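Local coordinates for peptidase M16 inactive domain family protein (Pseudomonas fluorescens, PDB 3GWB) that is of unknown specific function but carries an M16 peptidase inactive domain, from a family generally assigned metal-binding hydrolase activity, at residues A255-I259 and K406-V410; N273-G278 and V299-F303; L159-Y165 and M306-P311. All coordinates share one frame; numbering follows the deposited sequence.

Contact 1: A255-I259 and K406-V410; sequences AQLGI and KHLNV
Gln-256 reaches from the strand to the chain just past helix 397-407 and grips the backbone of Asn-409 with both ends of its amide. Asn-409 N donates to Gln-256 OE1 over 3.1 Å, bent only modestly at 158°, and Gln-256 NE2 returns a bond of 2.9 Å to Asn-409 O. The second bond is the less regular of the two: NE2 lies above the carbonyl plane of Asn-409 rather than on a lone pair. With chi1 at 53°, Gln-256 holds CG between its own N and carbonyl carbon, and from there the chain runs straight out to the amide. Leu-408 lies across that chain; its CD2 branch rests 3.8 Å from Gln-256 CG and also touches the amide carbon, so a methyl group flanks the glutamine next to its polar grip.

Farther along the chain, Ile-259 meets His-407, the last helical residue. Its CG2 methyl sits over one face of the imidazole, 3.5 Å from the ring centroid, in a CH-pi contact displaced toward ND1, from which CG2 is 3.3 Å away. The aliphatic part of Lys-406 comes up on the opposite face, while His-407 NE2 is hydrogen-bonded to Asp-265. The ring is thus fixed by a carboxylate at one nitrogen and by carbon on its faces.

Here the end of strand 249-257 meets the exit of helix 397-407, where Leu-408 is the first residue to abandon helical angles. Gln-256 supplies to Asn-409 the kind of paired donor and acceptor that a neighbouring strand would offer. In a largely buried junction, one amide therefore satisfies two backbone polar atoms beyond the helix end, while Ile-259 and Leu-408 contribute apolar packing.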
ATOM      1  N   ALA A 255      19.954 -17.629  -2.040  1.00 15.88           N
ATOM      2  CA  ALA A 255      20.029 -16.992  -3.339  1.00 17.70           C
ATOM      3  C   ALA A 255      21.348 -17.218  -4.052  1.00 18.77           C
ATOM      4  O   ALA A 255      22.328 -17.670  -3.463  1.00 20.14           O
ATOM      5  CB  ALA A 255      19.785 -15.485  -3.187  1.00 17.41           C
ATOM      6  N   GLN A 256      21.337 -16.888  -5.338  1.00 18.73           N
ATOM      7  CA  GLN A 256      22.495 -16.978  -6.208  1.00 18.60           C
ATOM      8  C   GLN A 256      22.111 -16.169  -7.425  1.00 18.66           C
ATOM      9  O   GLN A 256      20.953 -15.764  -7.556  1.00 17.75           O
ATOM     10  CB  GLN A 256      22.800 -18.427  -6.593  1.00 17.81           C
ATOM     11  CG  GLN A 256      21.644 -19.215  -7.176  1.00 15.08           C
ATOM     12  CD  GLN A 256      22.057 -20.644  -7.509  1.00 15.32           C
ATOM     13  OE1 GLN A 256      22.651 -20.906  -8.563  1.00 16.08           O
ATOM     14  NE2 GLN A 256      21.769 -21.566  -6.600  1.00 14.30           N
ATOM     15  N   LEU A 257      23.069 -15.914  -8.306  1.00 18.82           N
ATOM     16  CA  LEU A 257      22.782 -15.132  -9.495  1.00 20.43           C
ATOM     17  C   LEU A 257      21.821 -15.863 -10.413  1.00 21.55           C
ATOM     18  O   LEU A 257      22.003 -17.043 -10.708  1.00 21.92           O
ATOM     19  CB  LEU A 257      24.074 -14.814 -10.248  1.00 18.52           C
ATOM     20  CG  LEU A 257      25.057 -13.889  -9.529  1.00 19.53           C
ATOM     21  CD1 LEU A 257      26.264 -13.624 -10.428  1.00 19.13           C
ATOM     22  CD2 LEU A 257      24.360 -12.580  -9.182  1.00 17.13           C
ATOM     23  N   GLY A 258      20.788 -15.154 -10.854  1.00 21.97           N
ATOM     24  CA  GLY A 258      19.809 -15.744 -11.744  1.00 22.18           C
ATOM     25  C   GLY A 258      20.129 -15.359 -13.172  1.00 22.29           C
ATOM     26  O   GLY A 258      21.295 -15.303 -13.561  1.00 23.57           O
ATOM     27  N   ILE A 259      19.096 -15.078 -13.957  1.00 20.32           N
ATOM     28  CA  ILE A 259      19.291 -14.698 -15.348  1.00 20.89           C
ATOM     29  C   ILE A 259      19.033 -13.211 -15.550  1.00 20.65           C
ATOM     30  O   ILE A 259      18.510 -12.538 -14.662  1.00 18.43           O
ATOM     31  CB  ILE A 259      18.323 -15.465 -16.272  1.00 21.09           C
ATOM     32  CG1 ILE A 259      16.881 -15.209 -15.819  1.00 21.41           C
ATOM     33  CG2 ILE A 259      18.640 -16.953 -16.247  1.00 20.62           C
ATOM     34  CD1 ILE A 259      15.839 -15.537 -16.868  1.00 25.25           C
ATOM     35  N   LYS A 406      20.668 -25.272 -16.064  1.00 18.88           N
ATOM     36  CA  LYS A 406      21.615 -24.460 -16.816  1.00 20.96           C
ATOM     37  C   LYS A 406      21.876 -23.109 -16.153  1.00 20.89           C
ATOM     38  O   LYS A 406      22.909 -22.484 -16.385  1.00 22.84           O
ATOM     39  CB  LYS A 406      21.096 -24.242 -18.240  1.00 23.10           C
ATOM     40  CG  LYS A 406      22.012 -23.421 -19.137  1.00 25.56           C
ATOM     41  CD  LYS A 406      21.356 -23.204 -20.496  1.00 29.09           C
ATOM     42  CE  LYS A 406      22.221 -22.364 -21.411  1.00 32.90           C
ATOM     43  NZ  LYS A 406      21.519 -22.046 -22.690  1.00 33.69           N
ATOM     44  N   HIS A 407      20.953 -22.666 -15.309  1.00 20.10           N
ATOM     45  CA  HIS A 407      21.102 -21.372 -14.662  1.00 21.00           C
ATOM     46  C   HIS A 407      21.254 -21.415 -13.146  1.00 20.67           C
ATOM     47  O   HIS A 407      21.611 -20.410 -12.530  1.00 21.58           O
ATOM     48  CB  HIS A 407      19.917 -20.487 -15.043  1.00 22.25           C
ATOM     49  CG  HIS A 407      19.851 -20.177 -16.508  1.00 24.43           C
ATOM     50  ND1 HIS A 407      20.720 -19.303 -17.119  1.00 24.10           N
ATOM     51  CD2 HIS A 407      19.050 -20.660 -17.487  1.00 26.05           C
ATOM     52  CE1 HIS A 407      20.462 -19.260 -18.416  1.00 25.22           C
ATOM     53  NE2 HIS A 407      19.451 -20.076 -18.663  1.00 26.03           N
ATOM     54  N   LEU A 408      20.997 -22.572 -12.546  1.00 19.17           N
ATOM     55  CA  LEU A 408      21.101 -22.710 -11.097  1.00 18.67           C
ATOM     56  C   LEU A 408      21.920 -23.927 -10.702  1.00 19.92           C
ATOM     57  O   LEU A 408      21.936 -24.928 -11.408  1.00 18.87           O
ATOM     58  CB  LEU A 408      19.711 -22.828 -10.480  1.00 18.40           C
ATOM     59  CG  LEU A 408      18.769 -21.642 -10.667  1.00 17.67           C
ATOM     60  CD1 LEU A 408      17.396 -22.007 -10.120  1.00 18.05           C
ATOM     61  CD2 LEU A 408      19.338 -20.416  -9.959  1.00 16.32           C
ATOM     62  N   ASN A 409      22.584 -23.836  -9.555  1.00 20.85           N
ATOM     63  CA  ASN A 409      23.409 -24.925  -9.054  1.00 21.41           C
ATOM     64  C   ASN A 409      23.341 -24.912  -7.536  1.00 22.15           C
ATOM     65  O   ASN A 409      23.482 -23.861  -6.910  1.00 23.90           O
ATOM     66  CB  ASN A 409      24.855 -24.734  -9.522  1.00 24.71           C
ATOM     67  CG  ASN A 409      25.754 -25.899  -9.152  1.00 27.30           C
ATOM     68  OD1 ASN A 409      25.926 -26.225  -7.973  1.00 29.36           O
ATOM     69  ND2 ASN A 409      26.341 -26.531 -10.164  1.00 27.53           N
ATOM     70  N   VAL A 410      23.125 -26.078  -6.940  1.00 22.55           N
ATOM     71  CA  VAL A 410      23.030 -26.174  -5.489  1.00 23.79           C
ATOM     72  C   VAL A 410      24.307 -25.751  -4.760  1.00 23.73           C
ATOM     73  O   VAL A 410      24.249 -25.328  -3.606  1.00 23.38           O
ATOM     74  CB  VAL A 410      22.660 -27.610  -5.045  1.00 23.15           C
ATOM     75  CG1 VAL A 410      21.292 -27.980  -5.592  1.00 25.17           C
ATOM     76  CG2 VAL A 410      23.715 -28.598  -5.523  1.00 23.31           C
TER

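Contact 2: N273-G278 and V299-F303; sequences NQILGG and VYSGF
Asn-273 lays its side chain across the strand where Ser-301 joins Gly-302. Its CG is anti to the backbone N (chi1 177°), which directs the amide at the strand backbone and brings CG within 3.6 Å of Gly-302 CA. Meanwhile its CB meets the edge of the Phe-303 ring, 4.1 Å from CD2. Phe-303 also meets the ring of Phe-312 on the adjacent strand, so the asparagine borders an aromatic pair.

One turn on, Leu-276 brushes the strand lightly, its CG 3.8 Å from Ser-301 OG; it also packs on Leu-285, Phe-312, Phe-334 and Tyr-337. The arrangement is a helix laid antiparallel along the outermost strand of a five-stranded mixed sheet, with the short helix and strand axes 7.3 Å apart at their closest and 162° between their directions. Strand 299-303 pairs on its inner side with strand 311-319, through the backbones of Tyr-300 and Gly-302.

At Gly-277 the backbones come nearest, 4.6 Å between its CA and that of Ser-301; the glycine has no side chain to hold them apart, and Ser-301 OG rests against that same CA. The carbonyl of Gly-277 accepts a nearly straight hydrogen bond from Ser-301 N, 3.1 Å long and 169° at the hydrogen. It thus takes up an N-H of the edge strand. Gly-277 O also receives a CA-H contact from Tyr-300.

At Gly-278 the carbonyl O lies in plane at the edge of the Tyr-300 ring, 3.7 Å from CD1. A water donates to Gly-278 O and to Val-299 O, both at 2.8 Å, and so bridges the two segments.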
ATOM      1  N   ASN A 273      10.194 -22.046 -12.110  1.00 13.20           N
ATOM      2  CA  ASN A 273      10.125 -21.376 -10.821  1.00 14.72           C
ATOM      3  C   ASN A 273       8.712 -21.411 -10.279  1.00 14.40           C
ATOM      4  O   ASN A 273       8.510 -21.554  -9.080  1.00 13.51           O
ATOM      5  CB  ASN A 273      10.575 -19.920 -10.922  1.00 13.58           C
ATOM      6  CG  ASN A 273      10.432 -19.193  -9.608  1.00 17.00           C
ATOM      7  OD1 ASN A 273       9.460 -18.466  -9.381  1.00 18.78           O
ATOM      8  ND2 ASN A 273      11.384 -19.411  -8.714  1.00 16.75           N
ATOM      9  N   GLN A 274       7.737 -21.261 -11.166  1.00 15.75           N
ATOM     10  CA  GLN A 274       6.337 -21.289 -10.757  1.00 17.57           C
ATOM     11  C   GLN A 274       6.032 -22.591 -10.019  1.00 16.11           C
ATOM     12  O   GLN A 274       5.404 -22.580  -8.960  1.00 15.44           O
ATOM     13  CB  GLN A 274       5.421 -21.152 -11.981  1.00 21.42           C
ATOM     14  CG  GLN A 274       5.393 -19.751 -12.593  1.00 29.27           C
ATOM     15  CD  GLN A 274       4.606 -19.690 -13.902  1.00 32.04           C
ATOM     16  OE1 GLN A 274       3.508 -20.238 -14.004  1.00 35.07           O
ATOM     17  NE2 GLN A 274       5.166 -19.011 -14.904  1.00 34.04           N
ATOM     18  N   ILE A 275       6.496 -23.705 -10.579  1.00 14.97           N
ATOM     19  CA  ILE A 275       6.281 -25.029  -9.993  1.00 15.29           C
ATOM     20  C   ILE A 275       7.022 -25.204  -8.665  1.00 15.31           C
ATOM     21  O   ILE A 275       6.528 -25.850  -7.733  1.00 16.24           O
ATOM     22  CB  ILE A 275       6.748 -26.137 -10.971  1.00 16.43           C
ATOM     23  CG1 ILE A 275       5.928 -26.066 -12.267  1.00 13.21           C
ATOM     24  CG2 ILE A 275       6.626 -27.508 -10.309  1.00 15.05           C
ATOM     25  CD1 ILE A 275       6.470 -26.941 -13.395  1.00 15.35           C
ATOM     26  N   LEU A 276       8.213 -24.627  -8.584  1.00 14.29           N
ATOM     27  CA  LEU A 276       9.032 -24.723  -7.382  1.00 14.73           C
ATOM     28  C   LEU A 276       8.545 -23.871  -6.212  1.00 13.03           C
ATOM     29  O   LEU A 276       8.403 -24.371  -5.098  1.00  9.89           O
ATOM     30  CB  LEU A 276      10.477 -24.339  -7.711  1.00 12.53           C
ATOM     31  CG  LEU A 276      11.462 -24.179  -6.550  1.00 15.28           C
ATOM     32  CD1 LEU A 276      11.628 -25.486  -5.808  1.00 15.90           C
ATOM     33  CD2 LEU A 276      12.812 -23.714  -7.103  1.00 16.26           C
ATOM     34  N   GLY A 277       8.309 -22.584  -6.462  1.00 14.62           N
ATOM     35  CA  GLY A 277       7.870 -21.701  -5.395  1.00 16.47           C
ATOM     36  C   GLY A 277       7.065 -20.485  -5.820  1.00 18.65           C
ATOM     37  O   GLY A 277       7.203 -19.412  -5.236  1.00 18.03           O
ATOM     38  N   GLY A 278       6.225 -20.642  -6.835  1.00 20.43           N
ATOM     39  CA  GLY A 278       5.402 -19.530  -7.280  1.00 22.91           C
ATOM     40  C   GLY A 278       4.236 -19.370  -6.319  1.00 24.87           C
ATOM     41  O   GLY A 278       4.338 -19.740  -5.147  1.00 24.65           O
ATOM     42  N   VAL A 299       6.455 -19.794   1.693  1.00 16.89           N
ATOM     43  CA  VAL A 299       7.808 -19.986   1.192  1.00 16.93           C
ATOM     44  C   VAL A 299       7.689 -19.736  -0.297  1.00 17.43           C
ATOM     45  O   VAL A 299       6.912 -20.398  -0.987  1.00 16.47           O
ATOM     46  CB  VAL A 299       8.331 -21.419   1.415  1.00 16.09           C
ATOM     47  CG1 VAL A 299       9.790 -21.515   0.986  1.00 15.56           C
ATOM     48  CG2 VAL A 299       8.206 -21.785   2.862  1.00 21.64           C
ATOM     49  N   TYR A 300       8.452 -18.765  -0.779  1.00 17.33           N
ATOM     50  CA  TYR A 300       8.421 -18.394  -2.183  1.00 19.19           C
ATOM     51  C   TYR A 300       9.814 -18.294  -2.780  1.00 19.12           C
ATOM     52  O   TYR A 300      10.787 -17.995  -2.084  1.00 17.79           O
ATOM     53  CB  TYR A 300       7.702 -17.054  -2.330  1.00 21.19           C
ATOM     54  CG  TYR A 300       6.355 -17.056  -1.660  1.00 22.56           C
ATOM     55  CD1 TYR A 300       5.278 -17.731  -2.227  1.00 24.14           C
ATOM     56  CD2 TYR A 300       6.173 -16.444  -0.417  1.00 23.67           C
ATOM     57  CE1 TYR A 300       4.049 -17.797  -1.578  1.00 27.50           C
ATOM     58  CE2 TYR A 300       4.950 -16.507   0.243  1.00 23.80           C
ATOM     59  CZ  TYR A 300       3.895 -17.188  -0.340  1.00 25.70           C
ATOM     60  OH  TYR A 300       2.686 -17.283   0.307  1.00 28.64           O
ATOM     61  N   SER A 301       9.893 -18.550  -4.080  1.00 18.11           N
ATOM     62  CA  SER A 301      11.151 -18.474  -4.801  1.00 18.97           C
ATOM     63  C   SER A 301      10.875 -17.671  -6.067  1.00 19.14           C
ATOM     64  O   SER A 301       9.723 -17.558  -6.497  1.00 18.38           O
ATOM     65  CB  SER A 301      11.646 -19.877  -5.164  1.00 17.67           C
ATOM     66  OG  SER A 301      10.823 -20.462  -6.159  1.00 22.01           O
ATOM     67  N   GLY A 302      11.918 -17.106  -6.660  1.00 16.94           N
ATOM     68  CA  GLY A 302      11.709 -16.337  -7.866  1.00 17.89           C
ATOM     69  C   GLY A 302      12.933 -15.649  -8.421  1.00 17.76           C
ATOM     70  O   GLY A 302      13.897 -15.372  -7.705  1.00 16.75           O
ATOM     71  N   PHE A 303      12.876 -15.387  -9.722  1.00 19.08           N
ATOM     72  CA  PHE A 303      13.932 -14.705 -10.457  1.00 19.81           C
ATOM     73  C   PHE A 303      13.522 -13.242 -10.578  1.00 21.32           C
ATOM     74  O   PHE A 303      12.342 -12.940 -10.753  1.00 21.00           O
ATOM     75  CB  PHE A 303      14.042 -15.254 -11.879  1.00 17.63           C
ATOM     76  CG  PHE A 303      14.677 -16.605 -11.982  1.00 19.34           C
ATOM     77  CD1 PHE A 303      16.058 -16.729 -12.085  1.00 18.73           C
ATOM     78  CD2 PHE A 303      13.893 -17.755 -12.015  1.00 18.31           C
ATOM     79  CE1 PHE A 303      16.656 -17.980 -12.230  1.00 19.46           C
ATOM     80  CE2 PHE A 303      14.473 -19.007 -12.158  1.00 19.10           C
ATOM     81  CZ  PHE A 303      15.864 -19.122 -12.265  1.00 21.41           C
TER
HETATM   82  O   HOH W   1       5.682 -21.323  -3.282  1.00 23.86           O

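Contact 3: L159-Y165 and M306-P311; sequences LYGTHPY and MQARGP
Tyr-165 and selenomethionine Met-306 run alongside one another with opposite headings, the selenium over the centre of the tyrosine ring. SE is 4.0 Å from the ring centroid, a Met-aromatic contact, and the bend at chi3 (-93°) brings CE over the same face, where it approaches Tyr-165 CD2 to 3.6 Å. The imidazole of His-163 lies toward the rim of the opposite face. Ala-308 adds its CB, 3.6 Å from Tyr-165 CE2, and its backbone N-H donates to Tyr-165 OH over 3.0 Å (N to OH) at a fairly straight 164°.

Tyr-160 approaches differently, edge first. Its hydroxyl gives a short hydrogen bond of 2.6 Å to Arg-309 O, arriving in the carbonyl plane on a lone pair. Pro-311 CD lies near the plane of the same ring, 3.2 Å from Tyr-160 OH, while CB of Tyr-165 covers one ring face. Leu-159 lies nearly perpendicular to Pro-311, its CD2 3.5 Å from the proline CB.

Tyr-160 opens a type II' turn that runs to His-163, and Tyr-165 follows two residues later. Through them the end of helix 147-160 and the loop after it are fastened to the connection between strands 299-303 and 311-319, while Leu-159 and Tyr-160 also touch Ala-255 and Leu-257 of strand 249-257.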
ATOM      1  N   LEU A 159      25.947 -11.295  -2.537  1.00 17.54           N
ATOM      2  CA  LEU A 159      25.679 -11.705  -3.909  1.00 15.17           C
ATOM      3  C   LEU A 159      26.366 -10.841  -4.970  1.00 16.23           C
ATOM      4  O   LEU A 159      26.939 -11.362  -5.929  1.00 14.86           O
ATOM      5  CB  LEU A 159      24.167 -11.677  -4.152  1.00 15.96           C
ATOM      6  CG  LEU A 159      23.454 -12.879  -4.774  1.00 16.87           C
ATOM      7  CD1 LEU A 159      23.590 -14.081  -3.863  1.00 16.38           C
ATOM      8  CD2 LEU A 159      21.976 -12.543  -4.979  1.00 16.71           C
ATOM      9  N   TYR A 160      26.305  -9.523  -4.795  1.00 15.24           N
ATOM     10  CA  TYR A 160      26.873  -8.587  -5.769  1.00 15.20           C
ATOM     11  C   TYR A 160      28.170  -7.847  -5.416  1.00 15.61           C
ATOM     12  O   TYR A 160      28.744  -7.173  -6.269  1.00 17.70           O
ATOM     13  CB  TYR A 160      25.800  -7.564  -6.137  1.00 14.91           C
ATOM     14  CG  TYR A 160      24.668  -8.143  -6.948  1.00 14.43           C
ATOM     15  CD1 TYR A 160      24.804  -8.337  -8.318  1.00 15.20           C
ATOM     16  CD2 TYR A 160      23.462  -8.504  -6.347  1.00 13.35           C
ATOM     17  CE1 TYR A 160      23.772  -8.873  -9.083  1.00 15.24           C
ATOM     18  CE2 TYR A 160      22.413  -9.047  -7.110  1.00 14.47           C
ATOM     19  CZ  TYR A 160      22.584  -9.225  -8.478  1.00 14.21           C
ATOM     20  OH  TYR A 160      21.573  -9.755  -9.250  1.00 16.25           O
ATOM     21  N   GLY A 161      28.628  -7.949  -4.174  1.00 17.16           N
ATOM     22  CA  GLY A 161      29.860  -7.266  -3.801  1.00 19.51           C
ATOM     23  C   GLY A 161      29.887  -5.774  -4.116  1.00 20.11           C
ATOM     24  O   GLY A 161      29.117  -5.001  -3.542  1.00 19.54           O
ATOM     25  N   THR A 162      30.769  -5.358  -5.024  1.00 19.44           N
ATOM     26  CA  THR A 162      30.881  -3.943  -5.379  1.00 21.00           C
ATOM     27  C   THR A 162      30.036  -3.555  -6.586  1.00 22.19           C
ATOM     28  O   THR A 162      30.067  -2.406  -7.041  1.00 24.08           O
ATOM     29  CB  THR A 162      32.347  -3.542  -5.666  1.00 21.40           C
ATOM     30  OG1 THR A 162      32.925  -4.464  -6.599  1.00 23.50           O
ATOM     31  CG2 THR A 162      33.159  -3.546  -4.387  1.00 21.16           C
ATOM     32  N   HIS A 163      29.287  -4.518  -7.106  1.00 20.94           N
ATOM     33  CA  HIS A 163      28.431  -4.283  -8.258  1.00 18.92           C
ATOM     34  C   HIS A 163      27.328  -3.286  -7.883  1.00 18.04           C
ATOM     35  O   HIS A 163      26.829  -3.302  -6.759  1.00 21.36           O
ATOM     36  CB  HIS A 163      27.805  -5.599  -8.708  1.00 17.44           C
ATOM     37  CG  HIS A 163      26.972  -5.476  -9.939  1.00 15.34           C
ATOM     38  ND1 HIS A 163      27.503  -5.562 -11.206  1.00 16.49           N
ATOM     39  CD2 HIS A 163      25.650  -5.238 -10.097  1.00 13.97           C
ATOM     40  CE1 HIS A 163      26.541  -5.385 -12.095  1.00 16.54           C
ATOM     41  NE2 HIS A 163      25.406  -5.186 -11.448  1.00 17.71           N
ATOM     42  N   PRO A 164      26.936  -2.407  -8.822  1.00 17.51           N
ATOM     43  CA  PRO A 164      25.890  -1.400  -8.591  1.00 16.08           C
ATOM     44  C   PRO A 164      24.546  -1.917  -8.057  1.00 16.62           C
ATOM     45  O   PRO A 164      23.764  -1.137  -7.510  1.00 17.00           O
ATOM     46  CB  PRO A 164      25.758  -0.727  -9.958  1.00 16.53           C
ATOM     47  CG  PRO A 164      27.166  -0.767 -10.463  1.00 16.53           C
ATOM     48  CD  PRO A 164      27.591  -2.184 -10.125  1.00 15.76           C
ATOM     49  N   TYR A 165      24.265  -3.212  -8.215  1.00 15.16           N
ATOM     50  CA  TYR A 165      23.008  -3.775  -7.708  1.00 13.55           C
ATOM     51  C   TYR A 165      23.094  -4.132  -6.230  1.00 15.13           C
ATOM     52  O   TYR A 165      22.073  -4.357  -5.583  1.00 17.04           O
ATOM     53  CB  TYR A 165      22.603  -5.049  -8.461  1.00 11.78           C
ATOM     54  CG  TYR A 165      22.159  -4.875  -9.898  1.00 12.87           C
ATOM     55  CD1 TYR A 165      21.780  -3.630 -10.403  1.00 13.56           C
ATOM     56  CD2 TYR A 165      22.097  -5.978 -10.749  1.00 11.41           C
ATOM     57  CE1 TYR A 165      21.346  -3.496 -11.730  1.00 13.72           C
ATOM     58  CE2 TYR A 165      21.670  -5.860 -12.060  1.00 12.18           C
ATOM     59  CZ  TYR A 165      21.296  -4.621 -12.549  1.00 14.99           C
ATOM     60  OH  TYR A 165      20.883  -4.526 -13.854  1.00 15.39           O
HETATM   61  N   MSE A 306      17.161  -8.625 -14.539  1.00 21.24           N
HETATM   62  CA  MSE A 306      17.415  -7.212 -14.753  1.00 20.41           C
HETATM   63  C   MSE A 306      18.343  -7.055 -15.946  1.00 21.15           C
HETATM   64  O   MSE A 306      18.642  -8.036 -16.627  1.00 18.62           O
HETATM   65  CB  MSE A 306      18.044  -6.602 -13.503  1.00 20.58           C
HETATM   66  CG  MSE A 306      17.169  -6.723 -12.265  1.00 22.91           C
HETATM   67 SE   MSE A 306      17.846  -5.832 -10.845  1.00 25.88          SE
HETATM   68  CE  MSE A 306      18.767  -7.103 -10.070  1.00 23.41           C
ATOM     69  N   GLN A 307      18.787  -5.825 -16.204  1.00 20.04           N
ATOM     70  CA  GLN A 307      19.677  -5.562 -17.330  1.00 21.32           C
ATOM     71  C   GLN A 307      20.856  -6.512 -17.215  1.00 20.14           C
ATOM     72  O   GLN A 307      21.243  -7.155 -18.185  1.00 18.73           O
ATOM     73  CB  GLN A 307      20.159  -4.112 -17.302  1.00 23.47           C
ATOM     74  CG  GLN A 307      20.813  -3.645 -18.591  1.00 27.54           C
ATOM     75  CD  GLN A 307      21.163  -2.162 -18.549  1.00 31.39           C
ATOM     76  OE1 GLN A 307      22.072  -1.747 -17.826  1.00 29.91           O
ATOM     77  NE2 GLN A 307      20.430  -1.357 -19.318  1.00 30.18           N
ATOM     78  N   ALA A 308      21.428  -6.589 -16.020  1.00 20.10           N
ATOM     79  CA  ALA A 308      22.531  -7.501 -15.767  1.00 21.45           C
ATOM     80  C   ALA A 308      21.885  -8.672 -15.036  1.00 21.83           C
ATOM     81  O   ALA A 308      20.690  -8.629 -14.736  1.00 20.11           O
ATOM     82  CB  ALA A 308      23.583  -6.838 -14.889  1.00 21.02           C
ATOM     83  N   ARG A 309      22.655  -9.714 -14.744  1.00 22.38           N
ATOM     84  CA  ARG A 309      22.096 -10.868 -14.055  1.00 22.00           C
ATOM     85  C   ARG A 309      21.418 -10.496 -12.743  1.00 22.19           C
ATOM     86  O   ARG A 309      22.054  -9.988 -11.809  1.00 21.98           O
ATOM     87  CB  ARG A 309      23.173 -11.917 -13.791  1.00 22.47           C
ATOM     88  CG  ARG A 309      23.621 -12.652 -15.039  1.00 26.00           C
ATOM     89  CD  ARG A 309      24.692 -13.669 -14.706  1.00 26.58           C
ATOM     90  NE  ARG A 309      24.163 -14.851 -14.032  1.00 27.02           N
ATOM     91  CZ  ARG A 309      24.925 -15.762 -13.435  1.00 27.93           C
ATOM     92  NH1 ARG A 309      26.242 -15.614 -13.428  1.00 28.95           N
ATOM     93  NH2 ARG A 309      24.381 -16.826 -12.861  1.00 29.27           N
ATOM     94  N   GLY A 310      20.113 -10.742 -12.691  1.00 20.10           N
ATOM     95  CA  GLY A 310      19.351 -10.452 -11.496  1.00 18.56           C
ATOM     96  C   GLY A 310      19.462 -11.651 -10.580  1.00 17.96           C
ATOM     97  O   GLY A 310      19.973 -12.688 -10.986  1.00 19.50           O
ATOM     98  N   PRO A 311      18.978 -11.558  -9.343  1.00 16.72           N
ATOM     99  CA  PRO A 311      19.099 -12.717  -8.465  1.00 16.79           C
ATOM    100  C   PRO A 311      17.960 -13.741  -8.529  1.00 16.90           C
ATOM    101  O   PRO A 311      16.867 -13.460  -9.022  1.00 17.50           O
ATOM    102  CB  PRO A 311      19.181 -12.070  -7.097  1.00 15.98           C
ATOM    103  CG  PRO A 311      18.157 -10.961  -7.241  1.00 15.62           C
ATOM    104  CD  PRO A 311      18.473 -10.383  -8.606  1.00 16.94           C
TER

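In the fold
Along the chain the segments come as 159-165, 255-259, 273-278, 299-303, 306-311 and 406-410, so contacts 1 and 3 interlock, while contact 2 falls within the span of each. All three gather round the five-stranded mixed sheet that holds strands 249-257, 311-319 and 299-303. Contact 1 lies between the other two: its centre is about 13 Å from each of theirs, which are about 20 Å apart. It meets contact 2 through Phe-303, packed on Gly-258 and Leu-408, and contact 3 through Gly-258, probably hydrogen-bonded to Gly-310 and Arg-309. Through contact 3, helix 147-160, which precedes strand 197-203 of the six-stranded sheet, is tied to the second sheet.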